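Local coordinates for protein thermotoga maritima TmcAL (Thermotoga maritima, PDB 5Y0S) that belongs to the nucleotidyltransferase-like proteins of the HUP clan, built round a Rossmann-like alpha/beta core, at residues Arg25-Pro30 against His189-Val194. Numbering follows the deposited sequence.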
ATOM      1  N   ARG A  25      -0.308 -29.111  31.393  1.00 26.28           N
ATOM      2  CA  ARG A  25      -0.549 -28.708  32.773  1.00 24.76           C
ATOM      3  C   ARG A  25      -0.533 -29.916  33.705  1.00 28.45           C
ATOM      4  O   ARG A  25       0.017 -29.851  34.802  1.00 27.23           O
ATOM      5  CB  ARG A  25      -1.880 -27.953  32.892  1.00 19.94           C
ATOM      6  CG  ARG A  25      -1.910 -26.645  32.063  1.00 25.60           C
ATOM      7  CD  ARG A  25      -3.327 -26.078  31.938  1.00 29.34           C
ATOM      8  NE  ARG A  25      -3.886 -25.713  33.231  1.00 36.58           N
ATOM      9  CZ  ARG A  25      -5.148 -25.929  33.587  1.00 40.22           C
ATOM     10  NH1 ARG A  25      -5.983 -26.509  32.737  1.00 33.74           N
ATOM     11  NH2 ARG A  25      -5.570 -25.570  34.795  1.00 40.84           N
ATOM     12  N   GLU A  26      -1.133 -31.019  33.270  1.00 25.40           N
ATOM     13  CA  GLU A  26      -1.106 -32.254  34.055  1.00 27.58           C
ATOM     14  C   GLU A  26       0.309 -32.819  34.233  1.00 29.23           C
ATOM     15  O   GLU A  26       0.634 -33.377  35.281  1.00 30.58           O
ATOM     16  CB  GLU A  26      -1.988 -33.313  33.400  1.00 38.62           C
ATOM     17  CG  GLU A  26      -3.473 -33.025  33.473  1.00 43.99           C
ATOM     18  CD  GLU A  26      -4.003 -33.031  34.902  1.00 51.29           C
ATOM     19  OE1 GLU A  26      -3.385 -33.686  35.778  1.00 49.05           O
ATOM     20  OE2 GLU A  26      -5.040 -32.378  35.142  1.00 49.82           O
ATOM     21  N   LEU A  27       1.133 -32.699  33.193  1.00 26.36           N
ATOM     22  CA  LEU A  27       2.514 -33.191  33.236  1.00 28.28           C
ATOM     23  C   LEU A  27       3.357 -32.427  34.260  1.00 23.13           C
ATOM     24  O   LEU A  27       4.013 -33.009  35.122  1.00 23.93           O
ATOM     25  CB  LEU A  27       3.166 -33.087  31.847  1.00 23.28           C
ATOM     26  CG  LEU A  27       4.655 -33.450  31.777  1.00 26.97           C
ATOM     27  CD1 LEU A  27       4.884 -34.903  32.099  1.00 25.29           C
ATOM     28  CD2 LEU A  27       5.228 -33.131  30.400  1.00 27.06           C
ATOM     29  N   VAL A  28       3.354 -31.113  34.127  1.00 21.88           N
ATOM     30  CA  VAL A  28       4.195 -30.235  34.935  1.00 30.19           C
ATOM     31  C   VAL A  28       3.581 -29.832  36.300  1.00 27.75           C
ATOM     32  O   VAL A  28       4.298 -29.501  37.238  1.00 24.35           O
ATOM     33  CB  VAL A  28       4.544 -28.981  34.107  1.00 25.97           C
ATOM     34  CG1 VAL A  28       5.248 -27.935  34.946  1.00 33.94           C
ATOM     35  CG2 VAL A  28       5.420 -29.390  32.913  1.00 25.97           C
ATOM     36  N   LYS A  29       2.260 -29.916  36.423  1.00 31.63           N
ATOM     37  CA  LYS A  29       1.563 -29.436  37.626  1.00 26.09           C
ATOM     38  C   LYS A  29       2.039 -28.051  38.092  1.00 30.76           C
ATOM     39  O   LYS A  29       2.549 -27.903  39.197  1.00 28.24           O
ATOM     40  CB  LYS A  29       1.732 -30.439  38.766  1.00 27.87           C
ATOM     41  CG  LYS A  29       1.092 -31.797  38.482  1.00 37.77           C
ATOM     42  CD  LYS A  29       1.444 -32.822  39.548  1.00 49.89           C
ATOM     43  CE  LYS A  29       0.904 -34.188  39.172  1.00 53.91           C
ATOM     44  NZ  LYS A  29      -0.515 -34.073  38.714  1.00 60.40           N
ATOM     45  N   PRO A  30       1.887 -27.037  37.239  1.00 25.63           N
ATOM     46  CA  PRO A  30       2.309 -25.676  37.603  1.00 28.02           C
ATOM     47  C   PRO A  30       1.313 -24.961  38.520  1.00 29.90           C
ATOM     48  O   PRO A  30       0.132 -25.336  38.588  1.00 26.30           O
ATOM     49  CB  PRO A  30       2.386 -24.968  36.248  1.00 21.00           C
ATOM     50  CG  PRO A  30       1.247 -25.614  35.463  1.00 26.38           C
ATOM     51  CD  PRO A  30       1.290 -27.090  35.891  1.00 25.62           C
ATOM     52  N   HIS A 189      10.153 -29.492  27.976  1.00 28.58           N
ATOM     53  CA  HIS A 189       9.543 -30.821  27.929  1.00 28.88           C
ATOM     54  C   HIS A 189       8.817 -30.994  26.598  1.00 29.80           C
ATOM     55  O   HIS A 189       8.318 -30.017  26.042  1.00 29.03           O
ATOM     56  CB  HIS A 189       8.530 -31.040  29.061  1.00 30.75           C
ATOM     57  CG  HIS A 189       8.962 -30.528  30.401  1.00 36.18           C
ATOM     58  ND1 HIS A 189       9.210 -31.364  31.469  1.00 36.78           N
ATOM     59  CD2 HIS A 189       9.139 -29.266  30.862  1.00 31.07           C
ATOM     60  CE1 HIS A 189       9.547 -30.640  32.522  1.00 35.92           C
ATOM     61  NE2 HIS A 189       9.519 -29.365  32.178  1.00 30.51           N
ATOM     62  N   THR A 190       8.747 -32.227  26.095  1.00 26.37           N
ATOM     63  CA  THR A 190       7.948 -32.518  24.920  1.00 26.20           C
ATOM     64  C   THR A 190       6.732 -33.336  25.334  1.00 32.66           C
ATOM     65  O   THR A 190       6.758 -34.062  26.337  1.00 29.62           O
ATOM     66  CB  THR A 190       8.718 -33.320  23.804  1.00 36.25           C
ATOM     67  OG1 THR A 190       8.942 -34.675  24.227  1.00 37.85           O
ATOM     68  CG2 THR A 190      10.036 -32.693  23.462  1.00 28.92           C
ATOM     69  N   ILE A 191       5.659 -33.191  24.567  1.00 30.04           N
ATOM     70  CA  ILE A 191       4.579 -34.154  24.571  1.00 33.16           C
ATOM     71  C   ILE A 191       4.336 -34.528  23.116  1.00 37.23           C
ATOM     72  O   ILE A 191       4.626 -33.742  22.206  1.00 33.74           O
ATOM     73  CB  ILE A 191       3.297 -33.604  25.225  1.00 34.73           C
ATOM     74  CG1 ILE A 191       2.858 -32.309  24.525  1.00 32.99           C
ATOM     75  CG2 ILE A 191       3.539 -33.368  26.701  1.00 32.70           C
ATOM     76  CD1 ILE A 191       1.511 -31.746  25.024  1.00 34.29           C
ATOM     77  N   LYS A 192       3.834 -35.733  22.895  1.00 38.14           N
ATOM     78  CA  LYS A 192       3.634 -36.228  21.545  1.00 40.43           C
ATOM     79  C   LYS A 192       2.417 -35.546  20.930  1.00 50.53           C
ATOM     80  O   LYS A 192       1.313 -35.577  21.500  1.00 43.67           O
ATOM     81  CB  LYS A 192       3.460 -37.757  21.549  1.00 44.00           C
ATOM     82  CG  LYS A 192       3.169 -38.389  20.189  1.00 52.12           C
ATOM     83  CD  LYS A 192       4.454 -38.726  19.452  1.00 53.66           C
ATOM     84  CE  LYS A 192       4.196 -39.509  18.171  1.00 49.96           C
ATOM     85  NZ  LYS A 192       3.730 -38.622  17.071  1.00 62.63           N
ATOM     86  N   ARG A 193       2.630 -34.919  19.776  1.00 41.47           N
ATOM     87  CA  ARG A 193       1.532 -34.355  19.006  1.00 49.35           C
ATOM     88  C   ARG A 193       0.615 -35.456  18.514  1.00 48.25           C
ATOM     89  O   ARG A 193       1.068 -36.389  17.857  1.00 60.07           O
ATOM     90  CB  ARG A 193       2.048 -33.556  17.808  1.00 56.28           C
ATOM     91  CG  ARG A 193       0.946 -33.142  16.848  1.00 69.53           C
ATOM     92  CD  ARG A 193       1.501 -32.630  15.527  1.00 80.45           C
ATOM     93  NE  ARG A 193       0.475 -31.942  14.746  1.00 91.70           N
ATOM     94  CZ  ARG A 193       0.216 -30.639  14.833  1.00 91.64           C
ATOM     95  NH1 ARG A 193       0.914 -29.874  15.667  1.00 86.97           N
ATOM     96  NH2 ARG A 193      -0.741 -30.100  14.084  1.00 90.41           N
ATOM     97  N   VAL A 194      -0.672 -35.352  18.813  1.00 55.81           N
ATOM     98  CA  VAL A 194      -1.621 -36.271  18.206  1.00 56.85           C
ATOM     99  C   VAL A 194      -2.682 -35.470  17.453  1.00 70.05           C
ATOM    100  O   VAL A 194      -3.017 -34.348  17.828  1.00 51.87           O
ATOM    101  CB  VAL A 194      -2.259 -37.225  19.253  1.00 72.68           C
ATOM    102  CG1 VAL A 194      -1.465 -37.211  20.553  1.00 62.09           C
ATOM    103  CG2 VAL A 194      -3.713 -36.896  19.494  1.00 71.87           C
TER
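Val28 presents CG2 almost squarely over one face of the His189 imidazole, 4.2 Å from the ring centroid and 10° off its normal, a CH-pi contact between a helix end and a strand. With CG1 anti to the backbone N (chi1 172°), CG2 lies beside that nitrogen and is the branch that meets the ring. The imidazole has a second hold: NE2 is hydrogen-bonded to Asp98 at the start of strand 98-103, which helps fix the rotation of the ring beneath the methyl. This is the compact, inner part of the contact, where Val28 is buried and also touches Val100. In this HUP-type fold, helix 15-28 follows strand 3-8 and lies on one face of the parallel part of the mixed sheet; its last turn here reaches strand 187-192, paired in parallel with strand 98-103. The outer part is more exposed to solvent and made by van der Waals contacts alone. Leu27, an exposed residue, sends CD2 into the angle between His189 CB, 4.1 Å away, and Ile191 CG2, also at 4.1 Å, the Leu27 and Ile191 side chains pointing opposite ways as they pass. No hydrogen bond joins the two segments, and beyond Val28 the chain turns off at Lys29, the first residue to leave helical geometry, with positive phi (46°).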